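Local structure of ferric-siderophore receptor protein (Streptomyces coelicolor, 2X4L) at residues W160-A163 and E164-A168; T52-A55 and A56-D60; F148-L152 and T153-Q157. The protein probably binds ferric siderophores outside the cytoplasmic membrane and delivers them to a membrane transporter for uptake. All blocks are in the same frame, centred on the assembly; numbering follows the deposited sequence.

Contact 1. Residues W160-A163 and E164-A168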
loop_
_atom_site.group_PDB
_atom_site.type_symbol
_atom_site.label_atom_id
_atom_site.label_comp_id
_atom_site.label_asym_id
_atom_site.label_seq_id
_atom_site.Cartn_x
_atom_site.Cartn_y
_atom_site.Cartn_z
ATOM N N TRP A 160 -13.475 -3.797 2.716
ATOM C CA TRP A 160 -14.837 -3.307 2.803
ATOM C C TRP A 160 -15.724 -4.244 3.608
ATOM O O TRP A 160 -16.473 -3.790 4.507
ATOM C CB TRP A 160 -15.315 -3.133 1.383
ATOM C CG TRP A 160 -16.743 -2.929 1.146
ATOM C CD1 TRP A 160 -17.762 -3.783 1.442
ATOM C CD2 TRP A 160 -17.317 -1.851 0.426
ATOM N NE1 TRP A 160 -18.949 -3.253 1.075
ATOM C CE2 TRP A 160 -18.712 -2.077 0.404
ATOM C CE3 TRP A 160 -16.803 -0.681 -0.137
ATOM C CZ2 TRP A 160 -19.615 -1.190 -0.189
ATOM C CZ3 TRP A 160 -17.683 0.195 -0.761
ATOM C CH2 TRP A 160 -19.095 -0.068 -0.777
ATOM N N GLU A 161 -15.653 -5.543 3.319
ATOM C CA GLU A 161 -16.443 -6.508 4.103
ATOM C C GLU A 161 -16.065 -6.425 5.594
ATOM O O GLU A 161 -16.972 -6.522 6.461
ATOM C CB GLU A 161 -16.216 -7.939 3.556
ATOM C CG GLU A 161 -16.759 -8.041 2.136
ATOM C CD GLU A 161 -16.262 -9.241 1.291
ATOM O OE1 GLU A 161 -15.480 -10.084 1.792
ATOM O OE2 GLU A 161 -16.756 -9.372 0.103
ATOM N N LEU A 162 -14.754 -6.329 5.889
ATOM C CA LEU A 162 -14.327 -6.272 7.278
ATOM C C LEU A 162 -14.860 -5.012 7.934
ATOM O O LEU A 162 -15.459 -5.073 9.021
ATOM C CB LEU A 162 -12.786 -6.269 7.277
ATOM C CG LEU A 162 -12.119 -6.067 8.663
ATOM C CD1 LEU A 162 -12.602 -7.156 9.624
ATOM C CD2 LEU A 162 -10.615 -6.165 8.521
ATOM N N ALA A 163 -14.741 -3.873 7.267
ATOM C CA ALA A 163 -15.239 -2.656 7.863
ATOM C C ALA A 163 -16.758 -2.679 8.176
ATOM O O ALA A 163 -17.177 -2.285 9.267
ATOM C CB ALA A 163 -14.891 -1.490 6.920
ATOM N N GLU A 164 -17.556 -3.194 7.246
ATOM C CA GLU A 164 -19.014 -3.370 7.469
ATOM C C GLU A 164 -19.289 -4.280 8.666
ATOM O O GLU A 164 -20.157 -3.954 9.524
ATOM C CB GLU A 164 -19.795 -3.768 6.197
ATOM C CG GLU A 164 -21.345 -3.564 6.416
ATOM C CD GLU A 164 -22.216 -4.032 5.224
ATOM O OE1 GLU A 164 -21.691 -3.968 4.126
ATOM O OE2 GLU A 164 -23.397 -4.515 5.366
ATOM N N SER A 165 -18.507 -5.354 8.813
ATOM C CA SER A 165 -18.723 -6.271 9.967
ATOM C C SER A 165 -18.437 -5.565 11.285
ATOM O O SER A 165 -19.021 -5.869 12.312
ATOM C CB SER A 165 -17.784 -7.451 9.834
ATOM O OG SER A 165 -16.439 -7.222 10.255
ATOM N N LEU A 166 -17.522 -4.611 11.247
ATOM C CA LEU A 166 -17.162 -3.845 12.436
ATOM C C LEU A 166 -18.082 -2.623 12.735
ATOM O O LEU A 166 -17.846 -1.882 13.731
ATOM C CB LEU A 166 -15.666 -3.379 12.321
ATOM C CG LEU A 166 -14.688 -4.542 12.264
ATOM C CD1 LEU A 166 -13.328 -3.978 11.892
ATOM C CD2 LEU A 166 -14.607 -5.187 13.616
ATOM N N GLY A 167 -19.080 -2.386 11.905
ATOM C CA GLY A 167 -20.017 -1.310 12.223
ATOM C C GLY A 167 -20.064 -0.153 11.264
ATOM O O GLY A 167 -20.782 0.841 11.517
ATOM N N ALA A 168 -19.362 -0.272 10.139
ATOM C CA ALA A 168 -19.428 0.791 9.123
ATOM C C ALA A 168 -20.808 0.825 8.416
ATOM O O ALA A 168 -21.582 -0.112 8.510
ATOM C CB ALA A 168 -18.332 0.607 8.139
#

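Contact 2. Residues T52-A55 and A56-D60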
loop_
_atom_site.group_PDB
_atom_site.type_symbol
_atom_site.label_atom_id
_atom_site.label_comp_id
_atom_site.label_asym_id
_atom_site.label_seq_id
_atom_site.Cartn_x
_atom_site.Cartn_y
_atom_site.Cartn_z
ATOM N N THR A 52 -0.785 0.742 10.717
ATOM C CA THR A 52 -1.240 2.095 10.418
ATOM C C THR A 52 -2.060 2.142 9.112
ATOM O O THR A 52 -3.088 2.800 9.061
ATOM C CB THR A 52 -0.059 3.004 10.345
ATOM O OG1 THR A 52 0.540 2.941 11.650
ATOM C CG2 THR A 52 -0.530 4.463 10.060
ATOM N N GLY A 53 -1.572 1.496 8.030
ATOM C CA GLY A 53 -2.281 1.598 6.728
ATOM C C GLY A 53 -3.655 0.959 6.783
ATOM O O GLY A 53 -4.548 1.388 6.004
ATOM N N VAL A 54 -3.821 -0.071 7.587
ATOM C CA VAL A 54 -5.140 -0.702 7.770
ATOM C C VAL A 54 -6.050 0.196 8.608
ATOM O O VAL A 54 -7.225 0.480 8.264
ATOM C CB VAL A 54 -4.994 -2.096 8.419
ATOM C CG1 VAL A 54 -6.390 -2.661 8.820
ATOM C CG2 VAL A 54 -4.302 -3.019 7.405
ATOM N N ALA A 55 -5.492 0.813 9.678
ATOM C CA ALA A 55 -6.311 1.823 10.442
ATOM C C ALA A 55 -6.740 2.955 9.514
ATOM O O ALA A 55 -7.885 3.449 9.633
ATOM C CB ALA A 55 -5.451 2.394 11.570
ATOM N N ALA A 56 -5.864 3.377 8.580
ATOM C CA ALA A 56 -6.195 4.497 7.685
ATOM C C ALA A 56 -7.409 4.090 6.833
ATOM O O ALA A 56 -8.365 4.907 6.587
ATOM C CB ALA A 56 -4.979 4.857 6.841
ATOM N N ALA A 57 -7.391 2.828 6.361
ATOM C CA ALA A 57 -8.550 2.342 5.528
ATOM C C ALA A 57 -9.836 2.284 6.345
ATOM O O ALA A 57 -10.889 2.805 5.892
ATOM C CB ALA A 57 -8.247 0.954 4.970
ATOM N N LEU A 58 -9.733 1.699 7.528
ATOM C CA LEU A 58 -10.932 1.578 8.370
ATOM C C LEU A 58 -11.475 2.966 8.719
ATOM O O LEU A 58 -12.722 3.131 8.733
ATOM C CB LEU A 58 -10.591 0.868 9.690
ATOM C CG LEU A 58 -10.304 -0.592 9.430
ATOM C CD1 LEU A 58 -9.796 -1.332 10.665
ATOM C CD2 LEU A 58 -11.551 -1.327 8.942
ATOM N N PHE A 59 -10.606 3.964 8.953
ATOM C CA PHE A 59 -11.047 5.332 9.232
ATOM C C PHE A 59 -11.976 5.862 8.112
ATOM O O PHE A 59 -12.994 6.574 8.419
ATOM C CB PHE A 59 -9.826 6.236 9.350
ATOM C CG PHE A 59 -10.185 7.661 9.703
ATOM C CD1 PHE A 59 -10.352 8.041 11.046
ATOM C CD2 PHE A 59 -10.392 8.601 8.703
ATOM C CE1 PHE A 59 -10.717 9.322 11.346
ATOM C CE2 PHE A 59 -10.788 9.941 9.017
ATOM C CZ PHE A 59 -10.926 10.276 10.376
ATOM N N ASP A 60 -11.635 5.588 6.847
ATOM C CA ASP A 60 -12.473 6.102 5.754
ATOM C C ASP A 60 -13.877 5.456 5.685
ATOM O O ASP A 60 -14.774 5.943 4.950
ATOM C CB ASP A 60 -11.728 5.828 4.440
ATOM C CG ASP A 60 -10.622 6.781 4.214
ATOM O OD1 ASP A 60 -10.414 7.750 4.956
ATOM O OD2 ASP A 60 -9.880 6.581 3.229
#

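Contact 3. Residues F148-L152 and T153-Q157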
loop_
_atom_site.group_PDB
_atom_site.type_symbol
_atom_site.label_atom_id
_atom_site.label_comp_id
_atom_site.label_asym_id
_atom_site.label_seq_id
_atom_site.Cartn_x
_atom_site.Cartn_y
_atom_site.Cartn_z
ATOM N N PHE A 148 -0.953 -10.071 -1.436
ATOM C CA PHE A 148 0.055 -10.903 -2.167
ATOM C C PHE A 148 -0.555 -11.479 -3.449
ATOM O O PHE A 148 -1.532 -12.215 -3.350
ATOM C CB PHE A 148 0.549 -12.076 -1.265
ATOM C CG PHE A 148 1.593 -12.951 -1.929
ATOM C CD1 PHE A 148 2.779 -12.456 -2.539
ATOM C CD2 PHE A 148 1.393 -14.317 -1.929
ATOM C CE1 PHE A 148 3.681 -13.331 -3.132
ATOM C CE2 PHE A 148 2.269 -15.170 -2.538
ATOM C CZ PHE A 148 3.408 -14.704 -3.145
ATOM N N ASP A 149 0.045 -11.187 -4.612
ATOM C CA ASP A 149 -0.193 -12.095 -5.778
ATOM C C ASP A 149 -1.674 -12.082 -6.134
ATOM O O ASP A 149 -2.336 -13.138 -6.353
ATOM C CB ASP A 149 0.327 -13.517 -5.493
ATOM C CG ASP A 149 0.599 -14.307 -6.771
ATOM O OD1 ASP A 149 0.618 -13.781 -7.885
ATOM O OD2 ASP A 149 0.757 -15.568 -6.620
ATOM N N ARG A 150 -2.223 -10.881 -6.226
ATOM C CA ARG A 150 -3.617 -10.682 -6.632
ATOM C C ARG A 150 -3.810 -9.216 -7.043
ATOM O O ARG A 150 -2.930 -8.397 -6.782
ATOM C CB ARG A 150 -4.590 -11.026 -5.511
ATOM C CG ARG A 150 -4.404 -10.113 -4.279
ATOM C CD ARG A 150 -5.036 -10.691 -2.960
ATOM N NE ARG A 150 -4.475 -11.982 -2.658
ATOM C CZ ARG A 150 -5.136 -12.882 -1.902
ATOM N NH1 ARG A 150 -6.342 -12.614 -1.416
ATOM N NH2 ARG A 150 -4.576 -14.073 -1.651
ATOM N N GLN A 151 -4.957 -8.862 -7.653
ATOM C CA GLN A 151 -5.209 -7.510 -8.000
ATOM C C GLN A 151 -5.863 -6.771 -6.884
ATOM O O GLN A 151 -6.578 -7.336 -6.077
ATOM C CB GLN A 151 -6.129 -7.443 -9.222
ATOM C CG GLN A 151 -5.407 -7.981 -10.487
ATOM C CD GLN A 151 -6.303 -7.996 -11.680
ATOM O OE1 GLN A 151 -7.176 -7.152 -11.849
ATOM N NE2 GLN A 151 -6.007 -8.933 -12.603
ATOM N N LEU A 152 -5.597 -5.478 -6.872
ATOM C CA LEU A 152 -6.046 -4.548 -5.847
ATOM C C LEU A 152 -7.540 -4.637 -5.486
ATOM O O LEU A 152 -7.907 -4.404 -4.412
ATOM C CB LEU A 152 -5.711 -3.140 -6.292
ATOM C CG LEU A 152 -5.972 -1.948 -5.406
ATOM C CD1 LEU A 152 -5.218 -2.044 -4.058
ATOM C CD2 LEU A 152 -5.795 -0.602 -6.070
ATOM N N THR A 153 -8.366 -4.938 -6.466
ATOM C CA THR A 153 -9.793 -4.967 -6.229
ATOM C C THR A 153 -10.151 -6.042 -5.188
ATOM O O THR A 153 -11.104 -5.895 -4.509
ATOM C CB THR A 153 -10.542 -5.223 -7.565
ATOM O OG1 THR A 153 -9.854 -6.226 -8.235
ATOM C CG2 THR A 153 -10.561 -3.959 -8.418
ATOM N N GLN A 154 -9.320 -7.078 -5.106
ATOM C CA GLN A 154 -9.493 -8.150 -4.136
ATOM C C GLN A 154 -9.475 -7.613 -2.710
ATOM O O GLN A 154 -10.518 -7.535 -2.062
ATOM C CB GLN A 154 -8.407 -9.213 -4.313
ATOM C CG GLN A 154 -8.571 -10.424 -3.408
ATOM C CD GLN A 154 -8.492 -11.733 -4.167
ATOM O OE1 GLN A 154 -7.902 -11.805 -5.245
ATOM N NE2 GLN A 154 -9.088 -12.779 -3.606
ATOM N N PRO A 155 -8.295 -7.245 -2.217
ATOM C CA PRO A 155 -8.207 -6.724 -0.852
ATOM C C PRO A 155 -9.084 -5.512 -0.613
ATOM O O PRO A 155 -9.444 -5.293 0.507
ATOM C CB PRO A 155 -6.715 -6.412 -0.702
ATOM C CG PRO A 155 -6.198 -6.236 -2.123
ATOM C CD PRO A 155 -6.972 -7.302 -2.858
ATOM N N LEU A 156 -9.409 -4.730 -1.655
ATOM C CA LEU A 156 -10.392 -3.624 -1.423
ATOM C C LEU A 156 -11.749 -4.150 -1.021
ATOM O O LEU A 156 -12.389 -3.656 -0.086
ATOM C CB LEU A 156 -10.528 -2.735 -2.659
ATOM C CG LEU A 156 -9.349 -1.768 -2.834
ATOM C CD1 LEU A 156 -9.478 -1.023 -4.197
ATOM C CD2 LEU A 156 -9.416 -0.719 -1.768
ATOM N N GLN A 157 -12.210 -5.152 -1.734
ATOM C CA GLN A 157 -13.524 -5.619 -1.335
ATOM C C GLN A 157 -13.432 -6.392 -0.008
ATOM O O GLN A 157 -14.384 -6.260 0.782
ATOM C CB GLN A 157 -14.140 -6.345 -2.434
ATOM C CG GLN A 157 -13.518 -7.585 -2.847
ATOM C CD GLN A 157 -14.561 -8.416 -3.575
ATOM O OE1 GLN A 157 -14.513 -8.555 -4.813
ATOM N NE2 GLN A 157 -15.553 -8.902 -2.826
#

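Contact 1. Residues W160-A163 and E164-A168
Leu162 lays its CD1 methyl against CD1 of Leu166 at 4.0 Å, the two side chains crossing at a slant one helical turn apart where helix 153-165 runs out. With CG of Leu162 trans to the backbone N (chi1 174°), its branches lean forward along the chain to reach this neighbour. Strand 29-32 and Ile115 cover the pair. The carbonyl of Leu162 has two donors. Leu166 N arrives nearly in line with the C=O, whereas Ser165 OG, 2.7 Å from Leu162 O, lies in the carbonyl plane on a lone pair. A chi1 of 80° swings that hydroxyl back over its own helix, and Trp29 NE1 also bonds to it. With an alanine here, Leu162 O would probably lose its second donor and Trp29 NE1 its acceptor, weakening the tie between helix end and strand. Beyond Ser165 the chain closes in a Schellman motif: Ala168 N reaches back to Ala163 O at 3.1 Å, and Gly167 N to Glu164 O at 3.0 Å, with Gly167 at positive phi. Consequently CB of Ala168 settles 4.2 Å from CB of Ala163, an apolar touch spanning the turn. The chemistry implies a helix terminus finished from within: the carbonyls of Leu162, Ala163 and Glu164 are met by the returning backbone and one serine hydroxyl, while the leucine pair and the alanine pair add apolar contacts on separate flanks.

Contact 2. Residues T52-A55 and A56-D60
The carbonyl oxygen of Val54 receives Leu58 N at 2.9 Å, nearly straight at the hydrogen. The Leu58 side chain folds over the same oxygen, with CG 3.5 Å from Val54 O. This is the i to i+4 pairing of an alpha helix carried from backbone into side chains. CG1 of Val54 meets CD1 of Leu58 at 4.1 Å, the two side chains running alongside each other in a common direction. Because CG1 is trans to the backbone N (chi1 171°), it leans forward along the helix to meet Leu58. The preceding bond is longer and less regular: Ala57 N comes to Gly53 O at 3.2 Å from above the carbonyl plane. Phe59 N reaches Ala55 O at 2.9 Å with a modest tilt. CB of Phe59 comes 3.4 Å from Ala55 O while the ring turns off from residues 52-55. Gly53, Ala55, Ala56 and Ala57 are small, consistent with close packing by the neighbouring elements. Thr52, at the start, bonds through OG1 to Thr72. Helix 52-60 is the crossover of a beta-alpha-beta unit between strands 48-51 and 67-69 of the parallel sheet: Ala55 rests on Val68, Val54 and Leu58 on Ile115 of strand 113-118, and Met159 of helix 153-165 packs on Val54 and Ala57.

Contact 3. Residues F148-L152 and T153-Q157
Arg150 and Gln154 cross at about a right angle, the guanidinium and amide planes 48° apart. The Gln154 amide lies across the arginine chain, its oxygen OE1 against Arg150 CB at 3.4 Å. Methylene meets methylene where Gln154 CG comes 3.6 Å from Arg150 CD. Bent at chi3 (58°), the arginine turns its NE back to Phe148 O, a 3.0 Å bond that approaches above that carbonyl's plane yet lies in the guanidinium plane, which probably limits rotation of the head group. CD of Pro155 packs beside CD of Arg150, the two side chains running antiparallel. These residues form the entry to helix 153-165, which follows strand 142-146, an outer strand of the parallel sheet. The first turn accommodates a proline: Gln154 N bonds Gln151 O at 2.9 Å, and Pro155, having no N-H to give, presents its CD to the same oxygen at 3.2 Å. One residue on, Leu156 N bonds Leu152 O, and CD1 of Leu156 meets Leu152 CG at 3.8 Å, the two leucines at an oblique angle to each other. Both pack on Cys307 of helix 304-320, while Gln151 and Thr153 lean on Tyr224 of helix 220-227.

Overall arrangement
Two of the three contacts share helix 153-165: contact 3 forms its entry and contact 1 its exit, their centres about 17 Å apart. Contact 2, on helix 52-60, lies about 12 Å from contact 1 between centres and touches it where CB of Ala163 meets CD2 of Leu58 at 3.9 Å, so neighbouring helices of one lobe pack directly. Contacts 2 and 3 do not touch, their nearest atoms being about 7 Å apart. The residues 148-152 lead toward the second lobe, reaching Val220 and Tyr224 of helix 220-227. In relatives of this binding-protein family the ligand lies in the cleft between lobes, so contact 3 is probably the nearest of the three to it.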